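Local coordinates for protein endonuclease and methylase LlaGI (Lactococcus lactis, PDB 5FFJ) that recognises a DNA sequence and probably methylates and, driven by a helicase-like ATPase, cleaves DNA as a single-chain Type ISP restriction-modification enzyme, at residues Y1287-I1292 against I1378-L1383; P1291-I1296 against V1385-M1390; V66-P71 against I172-H177. All blocks are in the same frame, centred on the assembly; numbering follows the deposited sequence.

Overall arrangement
Contacts 1 and 2 are neighbours in the C-terminal part of the chain. Their centres are about 8 Å apart. Both set the loop between helix 1270-1285 and strand 1297-1300 against the long last helix, 1377-1398, and they share P1291 and I1292. As the loop moves on from contact 1 to contact 2, so does the helix. Contact 3 comes first along the chain, in the seven-stranded parallel sheet of the ATPase part. Its centre lies about 75 Å from that of contact 1 and about 78 Å from that of contact 2. The contacts thus mark two ends of an extended enzyme, the helicase-like ATPase and the DNA-specificity region.

Contact 1 (Y1287-I1292 against I1378-L1383)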
loop_
_atom_site.group_PDB
_atom_site.type_symbol
_atom_site.label_atom_id
_atom_site.label_comp_id
_atom_site.label_asym_id
_atom_site.label_seq_id
_atom_site.Cartn_x
_atom_site.Cartn_y
_atom_site.Cartn_z
ATOM N N TYR A 1287 -35.875 -20.759 5.214
ATOM C CA TYR A 1287 -35.682 -19.619 4.325
ATOM C C TYR A 1287 -35.425 -20.003 2.864
ATOM O O TYR A 1287 -35.632 -19.188 1.965
ATOM C CB TYR A 1287 -34.512 -18.772 4.830
ATOM C CG TYR A 1287 -33.167 -19.456 4.699
ATOM C CD1 TYR A 1287 -32.395 -19.293 3.557
ATOM C CD2 TYR A 1287 -32.674 -20.266 5.714
ATOM C CE1 TYR A 1287 -31.168 -19.914 3.429
ATOM C CE2 TYR A 1287 -31.443 -20.890 5.595
ATOM C CZ TYR A 1287 -30.696 -20.709 4.448
ATOM O OH TYR A 1287 -29.472 -21.324 4.313
ATOM N N GLU A 1288 -34.977 -21.233 2.626
ATOM C CA GLU A 1288 -34.501 -21.620 1.297
ATOM C C GLU A 1288 -35.620 -22.168 0.412
ATOM O O GLU A 1288 -35.430 -22.351 -0.793
ATOM C CB GLU A 1288 -33.363 -22.653 1.398
ATOM C CG GLU A 1288 -33.217 -23.371 2.740
ATOM C CD GLU A 1288 -32.038 -24.334 2.762
ATOM O OE1 GLU A 1288 -32.112 -25.357 3.479
ATOM O OE2 GLU A 1288 -31.034 -24.069 2.066
ATOM N N ASN A 1289 -36.784 -22.422 1.003
ATOM C CA ASN A 1289 -37.955 -22.849 0.238
ATOM C C ASN A 1289 -39.239 -22.275 0.815
ATOM O O ASN A 1289 -39.744 -22.749 1.834
ATOM C CB ASN A 1289 -38.045 -24.373 0.189
ATOM C CG ASN A 1289 -37.077 -24.976 -0.805
ATOM O OD1 ASN A 1289 -37.261 -24.849 -2.017
ATOM N ND2 ASN A 1289 -36.042 -25.640 -0.301
ATOM N N GLN A 1290 -39.764 -21.257 0.139
ATOM C CA GLN A 1290 -40.929 -20.521 0.607
ATOM C C GLN A 1290 -41.796 -20.128 -0.588
ATOM O O GLN A 1290 -41.262 -19.795 -1.647
ATOM C CB GLN A 1290 -40.486 -19.277 1.382
ATOM C CG GLN A 1290 -41.368 -18.903 2.559
ATOM C CD GLN A 1290 -41.333 -19.935 3.669
ATOM O OE1 GLN A 1290 -40.288 -20.520 3.956
ATOM N NE2 GLN A 1290 -42.479 -20.166 4.297
ATOM N N PRO A 1291 -43.134 -20.171 -0.432
ATOM C CA PRO A 1291 -44.028 -19.788 -1.533
ATOM C C PRO A 1291 -43.748 -18.390 -2.075
ATOM O O PRO A 1291 -43.693 -17.445 -1.292
ATOM C CB PRO A 1291 -45.415 -19.842 -0.888
ATOM C CG PRO A 1291 -45.281 -20.800 0.222
ATOM C CD PRO A 1291 -43.890 -20.635 0.745
ATOM N N ILE A 1292 -43.586 -18.271 -3.391
ATOM C CA ILE A 1292 -43.292 -16.989 -4.035
ATOM C C ILE A 1292 -44.376 -15.950 -3.755
ATOM O O ILE A 1292 -45.559 -16.281 -3.672
ATOM C CB ILE A 1292 -43.134 -17.158 -5.566
ATOM C CG1 ILE A 1292 -42.694 -15.840 -6.209
ATOM C CG2 ILE A 1292 -44.434 -17.652 -6.192
ATOM C CD1 ILE A 1292 -42.219 -15.991 -7.638
ATOM N N ILE A 1378 -30.447 -21.844 -6.002
ATOM C CA ILE A 1378 -30.176 -20.432 -5.755
ATOM C C ILE A 1378 -31.351 -19.583 -6.220
ATOM O O ILE A 1378 -31.712 -18.604 -5.565
ATOM C CB ILE A 1378 -28.888 -19.957 -6.459
ATOM C CG1 ILE A 1378 -27.745 -20.947 -6.209
ATOM C CG2 ILE A 1378 -28.501 -18.575 -5.960
ATOM C CD1 ILE A 1378 -26.440 -20.579 -6.889
ATOM N N LEU A 1379 -31.948 -19.965 -7.345
ATOM C CA LEU A 1379 -33.131 -19.277 -7.849
ATOM C C LEU A 1379 -34.289 -19.458 -6.872
ATOM O O LEU A 1379 -34.983 -18.497 -6.541
ATOM C CB LEU A 1379 -33.509 -19.794 -9.236
ATOM C CG LEU A 1379 -34.630 -19.053 -9.968
ATOM C CD1 LEU A 1379 -34.298 -17.577 -10.154
ATOM C CD2 LEU A 1379 -34.890 -19.712 -11.317
ATOM N N ASN A 1380 -34.491 -20.690 -6.412
ATOM C CA ASN A 1380 -35.480 -20.966 -5.373
ATOM C C ASN A 1380 -35.187 -20.183 -4.100
ATOM O O ASN A 1380 -36.092 -19.635 -3.471
ATOM C CB ASN A 1380 -35.524 -22.460 -5.046
ATOM C CG ASN A 1380 -36.240 -23.273 -6.105
ATOM O OD1 ASN A 1380 -37.172 -22.796 -6.752
ATOM N ND2 ASN A 1380 -35.808 -24.515 -6.281
ATOM N N LEU A 1381 -33.912 -20.143 -3.725
ATOM C CA LEU A 1381 -33.489 -19.451 -2.516
ATOM C C LEU A 1381 -33.814 -17.964 -2.600
ATOM O O LEU A 1381 -34.407 -17.403 -1.677
ATOM C CB LEU A 1381 -31.992 -19.656 -2.284
ATOM C CG LEU A 1381 -31.339 -18.813 -1.185
ATOM C CD1 LEU A 1381 -31.961 -19.092 0.175
ATOM C CD2 LEU A 1381 -29.846 -19.071 -1.154
ATOM N N LEU A 1382 -33.427 -17.336 -3.707
ATOM C CA LEU A 1382 -33.677 -15.913 -3.909
ATOM C C LEU A 1382 -35.157 -15.595 -3.760
ATOM O O LEU A 1382 -35.543 -14.742 -2.962
ATOM C CB LEU A 1382 -33.187 -15.468 -5.288
ATOM C CG LEU A 1382 -33.663 -14.087 -5.748
ATOM C CD1 LEU A 1382 -33.075 -12.994 -4.871
ATOM C CD2 LEU A 1382 -33.315 -13.859 -7.204
ATOM N N LEU A 1383 -35.977 -16.288 -4.543
ATOM C CA LEU A 1383 -37.416 -16.074 -4.530
ATOM C C LEU A 1383 -37.980 -16.224 -3.122
ATOM O O LEU A 1383 -38.788 -15.408 -2.682
ATOM C CB LEU A 1383 -38.109 -17.054 -5.481
ATOM C CG LEU A 1383 -37.809 -16.889 -6.974
ATOM C CD1 LEU A 1383 -38.511 -17.972 -7.784
ATOM C CD2 LEU A 1383 -38.218 -15.512 -7.472
#
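Apolar packing joins the loop Y1287-I1292 to the first turns of helix 1377-1398, and no hydrogen bond runs directly between the two segments. L1381 has the largest share. Its CG is anti to the backbone N (chi1 170°), and CD1 comes up to the edge of the Y1287 ring, near the ring plane. L1381 CD1 lies 3.4 Å from Y1287 CD1 and reaches CE1 as well. The same methyl touches the next residue of the loop, 3.8 Å from E1288 CA. A second apolar pair sits further along. I1292 and L1383 lie side by side and point the same way, with I1292 CD1 4.0 Å from L1383 CD2. V1298 of strand 1297-1300 packs on both.

The Y1287 ring has two more neighbours: E1288 CG lies over the centre of one face, and F1149 meets it edge-to-face.

The polar groups find their partners outside the two segments. E1288 OE1 forms a salt bridge with K1151 NZ, and OE2 is hydrogen-bonded to Y1377 OH. S1384 OG bonds both N1380 O and Q1290 N, so it links helix and loop indirectly.

The loop is therefore seated on the helix by methyl and ring contacts, while the two polar grips on E1288 are likely to keep its carboxylate ionised and its chain laid over the tyrosine.

Contact 2 (P1291-I1296 against V1385-M1390); sequences PIWDGI and VITVSM
W1293 spreads its indole against T1387 and M1390 of helix 1377-1398. Its CG is anti to the backbone N (chi1 -153°), and the ring crosses the M1390 side chain at about a right angle. M1390 CB stands over one face in a CH-pi contact, 3.5 Å from the centroid of the six-membered ring. The methionine chain then bends at chi2 and chi3 and follows the indole until M1390 CE lies 3.6 Å from W1293 NE1. Its SD is oblique to the five-membered ring, 4.9 Å from that centroid, a Met-aromatic contact. This packing fastens a loop of the C-terminal specificity region to the chain's last helix, its nearest atom about 15 Å from the bound DNA. An alanine in place of W1293 would take away the ring that M1390 packs on and would probably loosen the loop on the helix. T1387 slides past the indole in the opposite direction, with CB 3.8 Å from W1293 CE3. Its CG2 is set against the loop backbone, 3.2 Å from P1291 O, and touches W1293 N. T1387 OG1 is hydrogen-bonded to S1384 O. I1296 and I1386 meet tip to tip, I1296 CD1 3.7 Å from I1386 CG2.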
loop_
_atom_site.group_PDB
_atom_site.type_symbol
_atom_site.label_atom_id
_atom_site.label_comp_id
_atom_site.label_asym_id
_atom_site.label_seq_id
_atom_site.Cartn_x
_atom_site.Cartn_y
_atom_site.Cartn_z
ATOM N N PRO A 1291 -43.134 -20.171 -0.432
ATOM C CA PRO A 1291 -44.028 -19.788 -1.533
ATOM C C PRO A 1291 -43.748 -18.390 -2.075
ATOM O O PRO A 1291 -43.693 -17.445 -1.292
ATOM C CB PRO A 1291 -45.415 -19.842 -0.888
ATOM C CG PRO A 1291 -45.281 -20.800 0.222
ATOM C CD PRO A 1291 -43.890 -20.635 0.745
ATOM N N ILE A 1292 -43.586 -18.271 -3.391
ATOM C CA ILE A 1292 -43.292 -16.989 -4.035
ATOM C C ILE A 1292 -44.376 -15.950 -3.755
ATOM O O ILE A 1292 -45.559 -16.281 -3.672
ATOM C CB ILE A 1292 -43.134 -17.158 -5.566
ATOM C CG1 ILE A 1292 -42.694 -15.840 -6.209
ATOM C CG2 ILE A 1292 -44.434 -17.652 -6.192
ATOM C CD1 ILE A 1292 -42.219 -15.991 -7.638
ATOM N N TRP A 1293 -43.967 -14.692 -3.607
ATOM C CA TRP A 1293 -44.908 -13.614 -3.319
ATOM C C TRP A 1293 -45.817 -13.380 -4.522
ATOM O O TRP A 1293 -45.502 -13.795 -5.638
ATOM C CB TRP A 1293 -44.163 -12.331 -2.948
ATOM C CG TRP A 1293 -44.945 -11.408 -2.059
ATOM C CD1 TRP A 1293 -45.487 -10.206 -2.403
ATOM C CD2 TRP A 1293 -45.273 -11.615 -0.677
ATOM N NE1 TRP A 1293 -46.129 -9.648 -1.324
ATOM C CE2 TRP A 1293 -46.012 -10.492 -0.253
ATOM C CE3 TRP A 1293 -45.012 -12.637 0.241
ATOM C CZ2 TRP A 1293 -46.494 -10.363 1.049
ATOM C CZ3 TRP A 1293 -45.493 -12.507 1.535
ATOM C CH2 TRP A 1293 -46.226 -11.378 1.925
ATOM N N ASP A 1294 -46.939 -12.705 -4.289
ATOM C CA ASP A 1294 -48.022 -12.629 -5.267
ATOM C C ASP A 1294 -47.629 -12.023 -6.616
ATOM O O ASP A 1294 -47.812 -12.653 -7.658
ATOM C CB ASP A 1294 -49.188 -11.828 -4.681
ATOM C CG ASP A 1294 -50.237 -12.713 -4.029
ATOM O OD1 ASP A 1294 -49.901 -13.844 -3.615
ATOM O OD2 ASP A 1294 -51.402 -12.275 -3.930
ATOM N N GLY A 1295 -47.096 -10.808 -6.601
ATOM C CA GLY A 1295 -46.886 -10.067 -7.833
ATOM C C GLY A 1295 -45.705 -10.520 -8.676
ATOM O O GLY A 1295 -45.649 -10.235 -9.872
ATOM N N ILE A 1296 -44.767 -11.227 -8.059
ATOM C CA ILE A 1296 -43.503 -11.557 -8.707
ATOM C C ILE A 1296 -43.691 -12.504 -9.895
ATOM O O ILE A 1296 -44.533 -13.404 -9.858
ATOM C CB ILE A 1296 -42.520 -12.191 -7.701
ATOM C CG1 ILE A 1296 -42.317 -11.252 -6.507
ATOM C CG2 ILE A 1296 -41.181 -12.499 -8.372
ATOM C CD1 ILE A 1296 -41.476 -11.824 -5.396
ATOM N N VAL A 1385 -36.401 -15.949 -0.198
ATOM C CA VAL A 1385 -35.898 -14.901 0.686
ATOM C C VAL A 1385 -36.702 -13.605 0.543
ATOM O O VAL A 1385 -36.875 -12.873 1.520
ATOM C CB VAL A 1385 -34.398 -14.628 0.417
ATOM C CG1 VAL A 1385 -33.955 -13.297 1.014
ATOM C CG2 VAL A 1385 -33.554 -15.758 0.986
ATOM N N ILE A 1386 -37.192 -13.324 -0.663
ATOM C CA ILE A 1386 -38.046 -12.159 -0.875
ATOM C C ILE A 1386 -39.303 -12.254 -0.019
ATOM O O ILE A 1386 -39.741 -11.266 0.564
ATOM C CB ILE A 1386 -38.469 -12.001 -2.353
ATOM C CG1 ILE A 1386 -37.245 -11.782 -3.244
ATOM C CG2 ILE A 1386 -39.445 -10.828 -2.505
ATOM C CD1 ILE A 1386 -37.559 -11.649 -4.723
ATOM N N THR A 1387 -39.888 -13.445 0.042
ATOM C CA THR A 1387 -41.144 -13.636 0.760
ATOM C C THR A 1387 -40.868 -13.824 2.246
ATOM O O THR A 1387 -41.718 -13.524 3.083
ATOM C CB THR A 1387 -41.929 -14.841 0.219
ATOM O OG1 THR A 1387 -41.431 -16.047 0.808
ATOM C CG2 THR A 1387 -41.804 -14.911 -1.305
ATOM N N VAL A 1388 -39.679 -14.327 2.567
ATOM C CA VAL A 1388 -39.209 -14.331 3.946
ATOM C C VAL A 1388 -39.121 -12.893 4.441
ATOM O O VAL A 1388 -39.542 -12.582 5.553
ATOM C CB VAL A 1388 -37.834 -15.016 4.085
ATOM C CG1 VAL A 1388 -37.210 -14.719 5.451
ATOM C CG2 VAL A 1388 -37.962 -16.516 3.877
ATOM N N SER A 1389 -38.562 -12.025 3.603
ATOM C CA SER A 1389 -38.476 -10.601 3.905
ATOM C C SER A 1389 -39.857 -9.985 4.128
ATOM O O SER A 1389 -40.091 -9.319 5.138
ATOM C CB SER A 1389 -37.754 -9.864 2.776
ATOM O OG SER A 1389 -36.348 -9.963 2.911
ATOM N N MET A 1390 -40.764 -10.205 3.181
ATOM C CA MET A 1390 -42.116 -9.663 3.278
ATOM C C MET A 1390 -42.834 -10.208 4.505
ATOM O O MET A 1390 -43.509 -9.469 5.224
ATOM C CB MET A 1390 -42.922 -9.994 2.022
ATOM C CG MET A 1390 -42.422 -9.307 0.765
ATOM S SD MET A 1390 -42.582 -7.514 0.825
ATOM C CE MET A 1390 -44.364 -7.323 0.863
#

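Contact 3 (V66-P71 against I172-H177); sequences VLYLVP and ISDEAH
Strands 64-70 and 170-174 are parallel neighbours inside the seven-stranded sheet of a P-loop NTPase fold. The second strand runs into D174-H177, whose DEAH sequence fits the DEAD/DEAH box (Walker B, motif II) of helicase-like ATPases. In related ATPases this motif helps bind and hydrolyse Mg-ATP, probably here too. The backbones alternate their bonds. I172 N gives a nearly straight hydrogen bond to L67 O at 2.6 Å. I172 O accepts from L69 N at 2.8 Å. D174 N closes on L69 O from above the carbonyl plane, at 3.2 Å.

Y68 and I172 project from the same side of the sheet. From Y68 CB the chain sets CG anti to the backbone N (chi1 -163°) and swings the ring along the neighbouring strand. One side of the ring meets isoleucine. Y68 CD2 is 3.6 Å from I172 CG2, and CE2 touches the same methyl. Further out the aspartate takes over, with Y68 CZ 4.0 Å from D174 CB. At the tip Y68 OH lies 3.7 Å from D174 CB and has a weak hydrogen bond with Q209 NE2 of strand 206-210. F148 and W83 pack on the ring.

P71 CG meets CB and CG of E175 just past the strand ends. There E175 N donates to D174 OD1 at 2.6 Å, reaching it from above the carboxylate plane.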
loop_
_atom_site.group_PDB
_atom_site.type_symbol
_atom_site.label_atom_id
_atom_site.label_comp_id
_atom_site.label_asym_id
_atom_site.label_seq_id
_atom_site.Cartn_x
_atom_site.Cartn_y
_atom_site.Cartn_z
ATOM N N VAL A 66 32.630 -6.436 -41.668
ATOM C CA VAL A 66 31.749 -5.408 -41.123
ATOM C C VAL A 66 30.748 -4.944 -42.178
ATOM O O VAL A 66 31.103 -4.762 -43.344
ATOM C CB VAL A 66 32.555 -4.192 -40.615
ATOM C CG1 VAL A 66 31.634 -3.014 -40.300
ATOM C CG2 VAL A 66 33.368 -4.572 -39.386
ATOM N N LEU A 67 29.499 -4.757 -41.759
ATOM C CA LEU A 67 28.475 -4.163 -42.609
ATOM C C LEU A 67 28.076 -2.805 -42.049
ATOM O O LEU A 67 27.548 -2.715 -40.940
ATOM C CB LEU A 67 27.248 -5.073 -42.717
ATOM C CG LEU A 67 26.118 -4.554 -43.616
ATOM C CD1 LEU A 67 26.564 -4.492 -45.072
ATOM C CD2 LEU A 67 24.860 -5.402 -43.474
ATOM N N TYR A 68 28.335 -1.753 -42.819
ATOM C CA TYR A 68 28.008 -0.396 -42.403
ATOM C C TYR A 68 26.865 0.156 -43.247
ATOM O O TYR A 68 27.068 0.594 -44.382
ATOM C CB TYR A 68 29.237 0.510 -42.507
ATOM C CG TYR A 68 29.107 1.791 -41.719
ATOM C CD1 TYR A 68 28.518 2.917 -42.277
ATOM C CD2 TYR A 68 29.570 1.872 -40.413
ATOM C CE1 TYR A 68 28.396 4.089 -41.556
ATOM C CE2 TYR A 68 29.454 3.039 -39.685
ATOM C CZ TYR A 68 28.866 4.145 -40.261
ATOM O OH TYR A 68 28.746 5.310 -39.540
ATOM N N LEU A 69 25.661 0.125 -42.684
ATOM C CA LEU A 69 24.466 0.556 -43.393
ATOM C C LEU A 69 24.212 2.039 -43.172
ATOM O O LEU A 69 24.436 2.561 -42.080
ATOM C CB LEU A 69 23.258 -0.264 -42.947
ATOM C CG LEU A 69 23.352 -1.746 -43.307
ATOM C CD1 LEU A 69 22.314 -2.526 -42.548
ATOM C CD2 LEU A 69 23.171 -1.958 -44.804
ATOM N N VAL A 70 23.741 2.710 -44.219
ATOM C CA VAL A 70 23.613 4.160 -44.206
ATOM C C VAL A 70 22.464 4.633 -45.110
ATOM O O VAL A 70 22.255 4.084 -46.187
ATOM C CB VAL A 70 24.949 4.805 -44.648
ATOM C CG1 VAL A 70 25.270 4.462 -46.090
ATOM C CG2 VAL A 70 24.911 6.286 -44.491
ATOM N N PRO A 71 21.710 5.659 -44.677
ATOM C CA PRO A 71 20.591 6.102 -45.521
ATOM C C PRO A 71 21.012 6.806 -46.815
ATOM O O PRO A 71 20.818 6.253 -47.897
ATOM C CB PRO A 71 19.831 7.070 -44.608
ATOM C CG PRO A 71 20.834 7.536 -43.615
ATOM C CD PRO A 71 21.746 6.376 -43.390
ATOM N N ILE A 172 26.608 -2.573 -38.511
ATOM C CA ILE A 172 26.442 -1.235 -37.955
ATOM C C ILE A 172 25.398 -0.436 -38.733
ATOM O O ILE A 172 25.548 -0.199 -39.932
ATOM C CB ILE A 172 27.782 -0.468 -37.954
ATOM C CG1 ILE A 172 28.790 -1.176 -37.043
ATOM C CG2 ILE A 172 27.580 0.971 -37.493
ATOM C CD1 ILE A 172 30.195 -0.609 -37.106
ATOM N N SER A 173 24.349 -0.021 -38.029
ATOM C CA SER A 173 23.309 0.821 -38.606
ATOM C C SER A 173 23.471 2.255 -38.102
ATOM O O SER A 173 23.305 2.519 -36.909
ATOM C CB SER A 173 21.914 0.287 -38.252
ATOM O OG SER A 173 21.806 -1.103 -38.508
ATOM N N ASP A 174 23.802 3.173 -39.008
ATOM C CA ASP A 174 23.925 4.591 -38.667
ATOM C C ASP A 174 22.600 5.281 -38.989
ATOM O O ASP A 174 21.844 4.807 -39.838
ATOM C CB ASP A 174 25.089 5.252 -39.422
ATOM C CG ASP A 174 25.323 6.695 -38.997
ATOM O OD1 ASP A 174 24.832 7.092 -37.918
ATOM O OD2 ASP A 174 26.006 7.430 -39.740
ATOM N N GLU A 175 22.326 6.390 -38.303
ATOM C CA GLU A 175 21.044 7.086 -38.419
ATOM C C GLU A 175 19.924 6.094 -38.118
ATOM O O GLU A 175 18.919 6.028 -38.826
ATOM C CB GLU A 175 20.881 7.714 -39.810
ATOM C CG GLU A 175 22.054 8.601 -40.234
ATOM C CD GLU A 175 22.310 9.749 -39.271
ATOM O OE1 GLU A 175 23.200 9.613 -38.405
ATOM O OE2 GLU A 175 21.626 10.790 -39.385
ATOM N N ALA A 176 20.107 5.348 -37.031
ATOM C CA ALA A 176 19.336 4.139 -36.760
ATOM C C ALA A 176 17.846 4.390 -36.511
ATOM O O ALA A 176 17.074 3.441 -36.387
ATOM C CB ALA A 176 19.944 3.397 -35.565
ATOM N N HIS A 177 17.435 5.654 -36.441
ATOM C CA HIS A 177 16.012 5.969 -36.309
ATOM C C HIS A 177 15.308 5.726 -37.649
ATOM O O HIS A 177 14.842 6.657 -38.306
ATOM C CB HIS A 177 15.796 7.413 -35.816
ATOM C CG HIS A 177 16.886 8.369 -36.201
ATOM N ND1 HIS A 177 16.882 9.071 -37.387
ATOM C CD2 HIS A 177 18.005 8.740 -35.547
ATOM C CE1 HIS A 177 17.964 9.831 -37.447
ATOM N NE2 HIS A 177 18.661 9.650 -36.342
#